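Local coordinates for protein tRNA threonylcarbamoyladenosine dehydratase (Escherichia coli, PDB 4D79) that catalyses the ATP-dependent dehydration of threonylcarbamoyladenosine at position 37 of tRNAs to its cyclic form and can accept sulfur from the desulfurase CsdA in vitro, at residues V3-D7 / A8-R12; A140-R144 / N145-L149; E87-A90 / E91-Q95; M260-K263 / A264-G268. All coordinates share one frame; numbering follows the deposited sequence.

Contact 1 of 4, residues V3-D7 / A8-R12; sequences VVISD and AWRQR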
loop_
_atom_site.group_PDB
_atom_site.type_symbol
_atom_site.label_atom_id
_atom_site.label_comp_id
_atom_site.label_asym_id
_atom_site.label_seq_id
_atom_site.Cartn_x
_atom_site.Cartn_y
_atom_site.Cartn_z
ATOM N N VAL B 3 -20.521 -15.905 9.941
ATOM C CA VAL B 3 -19.651 -15.564 11.053
ATOM C C VAL B 3 -20.428 -14.674 12.016
ATOM O O VAL B 3 -21.045 -13.688 11.592
ATOM C CB VAL B 3 -18.364 -14.889 10.525
ATOM C CG1 VAL B 3 -17.517 -14.343 11.662
ATOM C CG2 VAL B 3 -17.564 -15.900 9.728
ATOM N N VAL B 4 -20.396 -15.015 13.299
ATOM C CA VAL B 4 -20.978 -14.179 14.342
ATOM C C VAL B 4 -19.890 -13.177 14.751
ATOM O O VAL B 4 -18.822 -13.565 15.225
ATOM C CB VAL B 4 -21.448 -15.021 15.543
ATOM C CG1 VAL B 4 -21.919 -14.099 16.687
ATOM C CG2 VAL B 4 -22.567 -15.958 15.134
ATOM N N ILE B 5 -20.169 -11.887 14.606
ATOM C CA ILE B 5 -19.162 -10.855 14.873
ATOM C C ILE B 5 -19.054 -10.648 16.381
ATOM O O ILE B 5 -20.056 -10.394 17.054
ATOM C CB ILE B 5 -19.519 -9.553 14.131
ATOM C CG1 ILE B 5 -19.277 -9.763 12.648
ATOM C CG2 ILE B 5 -18.699 -8.322 14.639
ATOM C CD1 ILE B 5 -19.780 -8.680 11.742
ATOM N N SER B 6 -17.861 -10.885 16.927
ATOM C CA SER B 6 -17.589 -10.739 18.352
ATOM C C SER B 6 -17.344 -9.273 18.756
ATOM O O SER B 6 -17.129 -8.371 17.932
ATOM C CB SER B 6 -16.380 -11.571 18.760
ATOM O OG SER B 6 -15.188 -11.007 18.209
ATOM N N ASP B 7 -17.325 -9.052 20.069
ATOM C CA ASP B 7 -16.962 -7.729 20.555
ATOM C C ASP B 7 -15.531 -7.399 20.176
ATOM O O ASP B 7 -15.243 -6.268 19.796
ATOM C CB ASP B 7 -17.125 -7.646 22.075
ATOM C CG ASP B 7 -18.590 -7.514 22.521
ATOM O OD1 ASP B 7 -19.477 -7.154 21.713
ATOM O OD2 ASP B 7 -18.840 -7.733 23.720
ATOM N N ALA B 8 -14.636 -8.387 20.219
ATOM C CA ALA B 8 -13.254 -8.167 19.786
ATOM C C ALA B 8 -13.166 -7.783 18.311
ATOM O O ALA B 8 -12.384 -6.905 17.941
ATOM C CB ALA B 8 -12.413 -9.403 20.068
ATOM N N TRP B 9 -13.932 -8.463 17.455
ATOM C CA TRP B 9 -14.015 -8.114 16.047
ATOM C C TRP B 9 -14.465 -6.674 15.864
ATOM O O TRP B 9 -13.933 -5.949 15.003
ATOM C CB TRP B 9 -14.980 -9.075 15.380
ATOM C CG TRP B 9 -14.987 -9.115 13.877
ATOM C CD1 TRP B 9 -15.358 -8.133 13.036
ATOM C CD2 TRP B 9 -14.642 -10.232 13.077
ATOM N NE1 TRP B 9 -15.262 -8.564 11.741
ATOM C CE2 TRP B 9 -14.821 -9.857 11.742
ATOM C CE3 TRP B 9 -14.209 -11.531 13.363
ATOM C CZ2 TRP B 9 -14.561 -10.726 10.684
ATOM C CZ3 TRP B 9 -13.970 -12.392 12.326
ATOM C CH2 TRP B 9 -14.152 -11.992 11.000
ATOM N N ARG B 10 -15.478 -6.243 16.617
ATOM C CA ARG B 10 -15.887 -4.847 16.493
ATOM C C ARG B 10 -14.804 -3.881 16.983
ATOM O O ARG B 10 -14.746 -2.747 16.508
ATOM C CB ARG B 10 -17.201 -4.583 17.213
ATOM C CG ARG B 10 -18.442 -4.869 16.379
ATOM C CD ARG B 10 -19.707 -4.373 17.103
ATOM N NE ARG B 10 -19.883 -5.183 18.274
ATOM C CZ ARG B 10 -20.506 -6.352 18.285
ATOM N NH1 ARG B 10 -21.071 -6.855 17.194
ATOM N NH2 ARG B 10 -20.568 -7.013 19.407
ATOM N N GLN B 11 -13.962 -4.275 17.938
ATOM C CA GLN B 11 -12.866 -3.383 18.323
ATOM C C GLN B 11 -11.850 -3.277 17.191
ATOM O O GLN B 11 -11.320 -2.195 16.913
ATOM C CB GLN B 11 -12.176 -3.890 19.587
ATOM C CG GLN B 11 -13.019 -3.703 20.866
ATOM C CD GLN B 11 -13.511 -2.291 21.027
ATOM O OE1 GLN B 11 -14.698 -2.004 20.842
ATOM N NE2 GLN B 11 -12.597 -1.390 21.339
ATOM N N ARG B 12 -11.528 -4.407 16.567
ATOM C CA ARG B 12 -10.551 -4.407 15.475
ATOM C C ARG B 12 -11.080 -3.650 14.265
ATOM O O ARG B 12 -10.327 -2.928 13.606
ATOM C CB ARG B 12 -10.192 -5.836 15.101
ATOM C CG ARG B 12 -9.434 -6.578 16.164
ATOM C CD ARG B 12 -8.991 -7.959 15.698
ATOM N NE ARG B 12 -8.086 -8.492 16.706
ATOM C CZ ARG B 12 -8.420 -9.324 17.679
ATOM N NH1 ARG B 12 -9.631 -9.876 17.745
ATOM N NH2 ARG B 12 -7.489 -9.693 18.534
HETATM O O HOH W 1 -16.503 -4.073 20.960
#
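Ile5 lies across Trp9 at about a right angle, its CG2 methyl 3.7 Å from Trp9 CD1 and its CG1 over one face of the indole, offset toward the rim. Val3 extends this apolar patch, with CG1 4.1 Å from Trp9 CZ3 at the six-membered end. Ile5 also rests on Leu25, Gln26 and Ala29 of helix 22-29, which makes this the tightly packed part; Trp9 is buried and also meets Phe13 edge-to-face. Ser6 marks the boundary. With chi1 at 70°, OG stands between its own backbone N and carbonyl carbon and accepts a nearly straight bond from Trp9 N (2.9 Å, 166° at the hydrogen), while a second partner, Glu99 OE1, holds the same hydroxyl. An alanine in place of Ser6 would probably leave the Trp9 amide without this acceptor and Glu99 without its hydroxyl, weakening the start of the helix. Ser6 O accepts from Arg10 N at 3.0 Å and also lies over the centre of one face of the Arg10 guanidinium. The other side is polar and solvent-exposed, with little packing: Asp7 OD1 forms a salt bridge with Arg10 NH2 at 2.6 Å, close to the guanidinium plane, although the carboxylate is turned 69° against it. A water donates to Asp7 O at 2.8 Å and to Gln11 OE1 at 2.7 Å, tying that glutamine to the first turn. The Ser6 OG to Trp9 N bond is a serine N-cap, which opens helix 7-20 beside the apolar cluster.

Contact 2 of 4, residues A140-R144 / N145-L149; sequences AYCRR and NKIPL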
loop_
_atom_site.group_PDB
_atom_site.type_symbol
_atom_site.label_atom_id
_atom_site.label_comp_id
_atom_site.label_asym_id
_atom_site.label_seq_id
_atom_site.Cartn_x
_atom_site.Cartn_y
_atom_site.Cartn_z
ATOM N N ALA B 140 -9.445 -17.961 -17.249
ATOM C CA ALA B 140 -10.406 -18.631 -18.116
ATOM C C ALA B 140 -11.436 -19.402 -17.294
ATOM O O ALA B 140 -12.641 -19.304 -17.548
ATOM C CB ALA B 140 -9.662 -19.535 -19.101
ATOM N N TYR B 141 -10.987 -20.097 -16.249
ATOM C CA TYR B 141 -11.899 -20.850 -15.401
ATOM C C TYR B 141 -12.865 -19.938 -14.649
ATOM O O TYR B 141 -14.080 -20.190 -14.629
ATOM C CB TYR B 141 -11.117 -21.726 -14.423
ATOM C CG TYR B 141 -12.055 -22.648 -13.678
ATOM C CD1 TYR B 141 -12.431 -23.883 -14.228
ATOM C CD2 TYR B 141 -12.625 -22.255 -12.495
ATOM C CE1 TYR B 141 -13.334 -24.725 -13.567
ATOM C CE2 TYR B 141 -13.516 -23.075 -11.815
ATOM C CZ TYR B 141 -13.877 -24.302 -12.378
ATOM O OH TYR B 141 -14.747 -25.088 -11.699
ATOM N N CYS B 142 -12.357 -18.873 -13.988
ATOM C CA CYS B 142 -13.264 -18.018 -13.243
ATOM C C CYS B 142 -14.214 -17.292 -14.173
ATOM O O CYS B 142 -15.397 -17.153 -13.858
ATOM C CB CYS B 142 -12.480 -16.990 -12.397
ATOM S SG CYS B 142 -11.614 -17.828 -11.078
ATOM N N ARG B 143 -13.713 -16.844 -15.331
ATOM C CA ARG B 143 -14.572 -16.174 -16.303
ATOM C C ARG B 143 -15.718 -17.087 -16.774
ATOM O O ARG B 143 -16.881 -16.679 -16.736
ATOM C CB ARG B 143 -13.731 -15.713 -17.486
ATOM C CG ARG B 143 -14.488 -14.928 -18.556
ATOM C CD ARG B 143 -13.532 -14.718 -19.733
ATOM N NE ARG B 143 -14.104 -14.006 -20.874
ATOM C CZ ARG B 143 -14.641 -14.562 -21.948
ATOM N NH1 ARG B 143 -14.728 -15.887 -22.066
ATOM N NH2 ARG B 143 -15.101 -13.771 -22.910
ATOM N N ARG B 144 -15.399 -18.340 -17.162
ATOM C CA ARG B 144 -16.393 -19.313 -17.653
ATOM C C ARG B 144 -17.440 -19.614 -16.600
ATOM O O ARG B 144 -18.613 -19.854 -16.922
ATOM C CB ARG B 144 -15.727 -20.645 -18.045
ATOM C CG ARG B 144 -14.958 -20.661 -19.275
ATOM C CD ARG B 144 -14.121 -21.947 -19.376
ATOM N NE ARG B 144 -13.343 -21.946 -20.626
ATOM C CZ ARG B 144 -12.579 -22.948 -21.042
ATOM N NH1 ARG B 144 -12.476 -24.060 -20.325
ATOM N NH2 ARG B 144 -11.919 -22.833 -22.185
ATOM N N ASN B 145 -17.033 -19.634 -15.330
ATOM C CA ASN B 145 -17.891 -20.060 -14.247
ATOM C C ASN B 145 -18.543 -18.909 -13.518
ATOM O O ASN B 145 -19.236 -19.125 -12.513
ATOM C CB ASN B 145 -17.090 -20.953 -13.308
ATOM C CG ASN B 145 -16.863 -22.333 -13.919
ATOM O OD1 ASN B 145 -17.796 -23.142 -13.986
ATOM N ND2 ASN B 145 -15.642 -22.600 -14.382
ATOM N N LYS B 146 -18.356 -17.690 -14.019
ATOM C CA LYS B 146 -18.921 -16.491 -13.419
ATOM C C LYS B 146 -18.484 -16.335 -11.955
ATOM O O LYS B 146 -19.248 -15.898 -11.097
ATOM C CB LYS B 146 -20.442 -16.510 -13.544
ATOM C CG LYS B 146 -20.872 -16.634 -15.018
ATOM C CD LYS B 146 -22.383 -16.613 -15.173
ATOM C CE LYS B 146 -22.821 -16.670 -16.637
ATOM N NZ LYS B 146 -22.409 -17.907 -17.361
ATOM N N ILE B 147 -17.256 -16.734 -11.669
ATOM C CA ILE B 147 -16.681 -16.539 -10.339
ATOM C C ILE B 147 -16.116 -15.120 -10.278
ATOM O O ILE B 147 -15.326 -14.752 -11.163
ATOM C CB ILE B 147 -15.587 -17.572 -10.081
ATOM C CG1 ILE B 147 -16.156 -19.014 -10.107
ATOM C CG2 ILE B 147 -14.833 -17.246 -8.782
ATOM C CD1 ILE B 147 -15.108 -20.058 -10.000
ATOM N N PRO B 148 -16.514 -14.291 -9.307
ATOM C CA PRO B 148 -15.982 -12.916 -9.255
ATOM C C PRO B 148 -14.470 -12.923 -9.140
ATOM O O PRO B 148 -13.886 -13.597 -8.291
ATOM C CB PRO B 148 -16.643 -12.306 -8.009
ATOM C CG PRO B 148 -17.886 -13.138 -7.806
ATOM C CD PRO B 148 -17.508 -14.537 -8.240
ATOM N N LEU B 149 -13.845 -12.186 -10.023
ATOM C CA LEU B 149 -12.404 -12.197 -10.160
ATOM C C LEU B 149 -11.916 -10.797 -10.448
ATOM O O LEU B 149 -12.523 -10.069 -11.235
ATOM C CB LEU B 149 -11.963 -13.097 -11.308
ATOM C CG LEU B 149 -10.518 -13.033 -11.805
ATOM C CD1 LEU B 149 -9.647 -13.817 -10.915
ATOM C CD2 LEU B 149 -10.450 -13.514 -13.235
#
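A Schellman motif ends helix 132-144, with Ile147 N reaching back to Cys142 O at 2.9 Å and Lys146 N to Arg143 O at 3.3 Å. Lys146 is its C-prime residue, and its positive phi of 57° turns the chain back so that Ile147 comes to lie beside Cys142. Ile147 CB lies 3.9 Å from Cys142 CB. The SG of the cysteine faces the CG2 methyl of Ile147. Leu149 closes on the same cysteine, its CB 4.1 Å from Cys142 CB. On the more exposed flank Asn145 folds back over Tyr141: chi1 of -74° sets CG anti to its own carbonyl carbon, carrying ND2 above the centre of the phenol ring. There ND2 lies 3.2 Å from Tyr141 CZ, with amide and ring planes 38° apart, and donates to Tyr141 O at 2.9 Å; this bond and the ring beneath hold the amide's rotation. The backbone N of Asn145 gives Tyr141 O a second bond of 3.1 Å, the two donors arriving from opposite faces of the carbonyl plane. The CD1 methyl of Ile147 also approaches the ring, 3.9 Å from Tyr141 CE2. Arg143 and Arg144 turn elsewhere, to Leu199 O and Phe189 O. The turn leads into strand 149-152: Tyr141 and Cys142 pack on helix 114-118, Ala140 on helix 176-189, and Ile147 and Leu149 on Val125 of the neighbouring strand 124-127.

Contact 3 of 4, residues E87-A90 / E91-Q95; sequences EVMA and ERIRQ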
loop_
_atom_site.group_PDB
_atom_site.type_symbol
_atom_site.label_atom_id
_atom_site.label_comp_id
_atom_site.label_asym_id
_atom_site.label_seq_id
_atom_site.Cartn_x
_atom_site.Cartn_y
_atom_site.Cartn_z
ATOM N N GLU B 87 2.397 -19.750 4.156
ATOM C CA GLU B 87 2.317 -20.054 5.578
ATOM C C GLU B 87 2.737 -18.855 6.432
ATOM O O GLU B 87 2.147 -18.611 7.486
ATOM C CB GLU B 87 3.200 -21.259 5.896
ATOM C CG GLU B 87 2.928 -21.859 7.241
ATOM C CD GLU B 87 1.499 -22.343 7.350
ATOM O OE1 GLU B 87 1.059 -23.042 6.414
ATOM O OE2 GLU B 87 0.810 -21.996 8.336
ATOM N N VAL B 88 3.798 -18.137 6.032
ATOM C CA VAL B 88 4.217 -16.929 6.741
ATOM C C VAL B 88 3.095 -15.897 6.752
ATOM O O VAL B 88 2.790 -15.281 7.785
ATOM C CB VAL B 88 5.492 -16.355 6.088
ATOM C CG1 VAL B 88 5.824 -14.954 6.648
ATOM C CG2 VAL B 88 6.656 -17.281 6.304
ATOM N N MET B 89 2.477 -15.684 5.589
ATOM C CA MET B 89 1.395 -14.725 5.484
ATOM C C MET B 89 0.166 -15.182 6.271
ATOM O O MET B 89 -0.526 -14.358 6.882
ATOM C CB MET B 89 1.058 -14.505 4.013
ATOM C CG MET B 89 0.274 -13.262 3.748
ATOM S SD MET B 89 1.189 -11.765 4.174
ATOM C CE MET B 89 -0.116 -10.729 4.775
ATOM N N ALA B 90 -0.107 -16.486 6.310
ATOM C CA ALA B 90 -1.242 -16.968 7.098
ATOM C C ALA B 90 -1.042 -16.700 8.587
ATOM O O ALA B 90 -1.981 -16.315 9.289
ATOM C CB ALA B 90 -1.463 -18.456 6.876
ATOM N N GLU B 91 0.174 -16.926 9.094
ATOM C CA GLU B 91 0.440 -16.659 10.503
ATOM C C GLU B 91 0.289 -15.180 10.819
ATOM O O GLU B 91 -0.164 -14.804 11.912
ATOM C CB GLU B 91 1.840 -17.132 10.889
ATOM C CG GLU B 91 2.070 -17.017 12.379
ATOM C CD GLU B 91 1.049 -17.818 13.178
ATOM O OE1 GLU B 91 0.558 -18.852 12.659
ATOM O OE2 GLU B 91 0.700 -17.382 14.297
ATOM N N ARG B 92 0.704 -14.320 9.891
ATOM C CA ARG B 92 0.501 -12.895 10.074
ATOM C C ARG B 92 -0.981 -12.546 10.132
ATOM O O ARG B 92 -1.400 -11.735 10.973
ATOM C CB ARG B 92 1.185 -12.137 8.950
ATOM C CG ARG B 92 1.130 -10.658 9.144
ATOM C CD ARG B 92 1.961 -9.915 8.092
ATOM N NE ARG B 92 1.577 -8.523 8.111
ATOM C CZ ARG B 92 2.047 -7.637 8.983
ATOM N NH1 ARG B 92 2.962 -7.999 9.887
ATOM N NH2 ARG B 92 1.581 -6.400 8.956
ATOM N N ILE B 93 -1.788 -13.131 9.239
ATOM C CA ILE B 93 -3.222 -12.840 9.231
ATOM C C ILE B 93 -3.853 -13.248 10.557
ATOM O O ILE B 93 -4.729 -12.544 11.082
ATOM C CB ILE B 93 -3.902 -13.516 8.026
ATOM C CG1 ILE B 93 -3.459 -12.791 6.748
ATOM C CG2 ILE B 93 -5.419 -13.497 8.198
ATOM C CD1 ILE B 93 -3.860 -13.476 5.483
ATOM N N ARG B 94 -3.388 -14.360 11.140
ATOM C CA ARG B 94 -3.902 -14.819 12.434
ATOM C C ARG B 94 -3.533 -13.861 13.563
ATOM O O ARG B 94 -4.228 -13.817 14.588
ATOM C CB ARG B 94 -3.374 -16.227 12.740
ATOM C CG ARG B 94 -3.889 -17.284 11.740
ATOM C CD ARG B 94 -3.469 -18.708 12.053
ATOM N NE ARG B 94 -3.784 -19.592 10.923
ATOM C CZ ARG B 94 -2.892 -20.235 10.172
ATOM N NH1 ARG B 94 -1.595 -20.126 10.427
ATOM N NH2 ARG B 94 -3.306 -21.008 9.165
ATOM N N GLN B 95 -2.436 -13.106 13.408
ATOM C CA GLN B 95 -2.079 -12.051 14.356
ATOM C C GLN B 95 -2.908 -10.797 14.143
ATOM O O GLN B 95 -3.188 -10.070 15.106
ATOM C CB GLN B 95 -0.584 -11.722 14.236
ATOM C CG GLN B 95 0.259 -12.741 14.942
ATOM C CD GLN B 95 0.338 -12.427 16.432
ATOM O OE1 GLN B 95 0.584 -11.277 16.841
ATOM N NE2 GLN B 95 0.086 -13.425 17.245
HETATM O O HOH W 2 -2.286 -22.813 7.774
#
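Glu87, Glu91 and Arg94 form a salt-bridge network along helix 85-96, which links parallel strands 56-60 and 101-105 of the Rossmann-like sheet in a beta-alpha-beta crossover. Arg94 NH1 is shared: its bridge to Glu87 OE2 is long at 3.7 Å, and that to Glu91 OE1 is a weak hydrogen bond of 3.4 Å. Both oxygens lie at the guanidinium edge, in its plane. A bend at chi2 (60°) turns the Glu87 carboxylate along the helix toward Arg94. A leucine in place of Arg94 would probably leave these two acids, with Glu87 OE2 and Glu91 OE1 5.4 Å apart, without the cation between them. Helical bonds satisfy Glu87 O from Glu91 N, Val88 O from Arg92 N, Met89 O from Ile93 N and Ala90 O from Arg94 N. Met89 CE touches Arg92 CD at 4.0 Å; Arg92 NH2 forms a salt bridge with Glu47 and a hydrogen bond to Ile74 O of the second subunit, whose Asp79 N donates to Gln95 OE1. One face of the Arg94 guanidinium covers the Ala90 methyl, and a water accepts from Arg94 NH2 at 2.5 Å while donating to Glu87 OE2 at 3.3 Å.

Contact 4 of 4, residues M260-K263 / A264-G268; sequences MMAK and AARQG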
loop_
_atom_site.group_PDB
_atom_site.type_symbol
_atom_site.label_atom_id
_atom_site.label_comp_id
_atom_site.label_asym_id
_atom_site.label_seq_id
_atom_site.Cartn_x
_atom_site.Cartn_y
_atom_site.Cartn_z
ATOM N N MET B 260 -18.614 -6.414 -4.457
ATOM C CA MET B 260 -19.397 -7.242 -3.536
ATOM C C MET B 260 -20.519 -6.434 -2.894
ATOM O O MET B 260 -21.651 -6.913 -2.762
ATOM C CB MET B 260 -18.494 -7.825 -2.453
ATOM C CG MET B 260 -17.517 -8.790 -2.952
ATOM S SD MET B 260 -16.221 -9.155 -1.755
ATOM C CE MET B 260 -17.231 -9.890 -0.494
ATOM N N MET B 261 -20.226 -5.201 -2.495
ATOM C CA MET B 261 -21.253 -4.345 -1.919
ATOM C C MET B 261 -22.312 -3.991 -2.957
ATOM O O MET B 261 -23.517 -4.054 -2.662
ATOM C CB MET B 261 -20.615 -3.086 -1.321
ATOM C CG MET B 261 -19.892 -3.364 -0.033
ATOM S SD MET B 261 -18.956 -1.969 0.602
ATOM C CE MET B 261 -20.179 -0.678 0.769
ATOM N N ALA B 262 -21.892 -3.709 -4.200
ATOM C CA ALA B 262 -22.861 -3.354 -5.228
ATOM C C ALA B 262 -23.787 -4.524 -5.529
ATOM O O ALA B 262 -24.993 -4.340 -5.741
ATOM C CB ALA B 262 -22.165 -2.891 -6.499
ATOM N N LYS B 263 -23.223 -5.728 -5.583
ATOM C CA LYS B 263 -24.020 -6.927 -5.853
ATOM C C LYS B 263 -25.016 -7.185 -4.736
ATOM O O LYS B 263 -26.192 -7.473 -4.998
ATOM C CB LYS B 263 -23.095 -8.126 -6.041
ATOM C CG LYS B 263 -23.824 -9.424 -6.477
ATOM C CD LYS B 263 -22.851 -10.588 -6.547
ATOM C CE LYS B 263 -23.379 -11.731 -7.401
ATOM N NZ LYS B 263 -22.415 -12.873 -7.419
ATOM N N ALA B 264 -24.578 -7.054 -3.482
ATOM C CA ALA B 264 -25.501 -7.271 -2.371
ATOM C C ALA B 264 -26.646 -6.269 -2.402
ATOM O O ALA B 264 -27.806 -6.642 -2.216
ATOM C CB ALA B 264 -24.742 -7.217 -1.053
ATOM N N ALA B 265 -26.357 -5.019 -2.738
ATOM C CA ALA B 265 -27.399 -4.002 -2.820
ATOM C C ALA B 265 -28.354 -4.256 -3.975
ATOM O O ALA B 265 -29.543 -3.932 -3.876
ATOM C CB ALA B 265 -26.765 -2.621 -2.997
ATOM N N ARG B 266 -27.859 -4.852 -5.064
ATOM C CA ARG B 266 -28.683 -5.101 -6.236
ATOM C C ARG B 266 -29.611 -6.286 -6.014
ATOM O O ARG B 266 -30.715 -6.319 -6.566
ATOM C CB ARG B 266 -27.759 -5.327 -7.432
ATOM C CG ARG B 266 -28.396 -5.513 -8.764
ATOM C CD ARG B 266 -27.313 -5.764 -9.825
ATOM N NE ARG B 266 -26.300 -4.719 -9.815
ATOM C CZ ARG B 266 -25.003 -4.905 -9.562
ATOM N NH1 ARG B 266 -24.502 -6.112 -9.345
ATOM N NH2 ARG B 266 -24.195 -3.872 -9.559
ATOM N N GLN B 267 -29.232 -7.207 -5.140
ATOM C CA GLN B 267 -30.136 -8.276 -4.742
ATOM C C GLN B 267 -31.093 -7.605 -3.765
ATOM O O GLN B 267 -30.825 -7.499 -2.569
ATOM C CB GLN B 267 -29.347 -9.432 -4.138
ATOM C CG GLN B 267 -28.356 -10.028 -5.152
ATOM C CD GLN B 267 -27.342 -10.986 -4.546
ATOM O OE1 GLN B 267 -27.085 -10.975 -3.340
ATOM N NE2 GLN B 267 -26.750 -11.820 -5.393
ATOM N N GLY B 268 -32.256 -7.206 -4.277
ATOM C CA GLY B 268 -33.159 -6.324 -3.558
ATOM C C GLY B 268 -33.736 -5.264 -4.480
ATOM O O GLY B 268 -34.297 -5.600 -5.526
#
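The last turns of helix 242-266 run from Met260 to Arg266 on regular i to i+4 bonds: Ala264 N to Met260 O and Ala265 N to Met261 O are both 3.0 Å. Arg266 N follows with Ala262 O, at a more bent angle of 138°. Gln267 N still reaches Lys263 O at 3.1 Å, but Gln267 has left helical geometry, with psi at 97°, and Lys263 O takes a further, weak bond from Arg266 N. Gly268 ends the model, and both it and Gln267 are poorly ordered. Among the side chains Arg266 folds back on the helix. Its chain is bent at chi3 (-54°), which brings the guanidinium over the preceding turn: one face lies over Ala262 O, NH2 is 3.8 Å from Ala262 CB, and NH1 is 3.6 Å from Lys263 CA. Lys263 runs fully extended and passes Gln267 at a slant, its CE 3.9 Å from Gln267 NE2, a loose approach. Toward the rest of the fold the two methionines pack: Met261 on Ala24, Leu27 and Phe28 of helix 22-29, and Met260 on Ala31. Main-chain bonds therefore carry most of this contact, and the guanidinium adds a positive charge above Ala262 O, near the helix end, where it would probably offset part of the negative end of the helix dipole.

The four contacts fall into two pairs. Contacts 1 and 3 lie on the same side of the chain's centre, their nearest atoms about 5 Å apart, and both touch the second subunit; contacts 2 and 4 also approach to about 5 Å between nearest atoms, and no other chain of the assembly touches either. Helix 22-29 connects the pairs, taking Ile5 of contact 1 and Met261 of contact 4. Contacts 2 and 3 lie on opposite sides of the chain's centre, their centres 27 Å apart. Neither touches the bound ATP: the side chain of Met89 is about 10 Å from it and that of Leu149 about 12 Å.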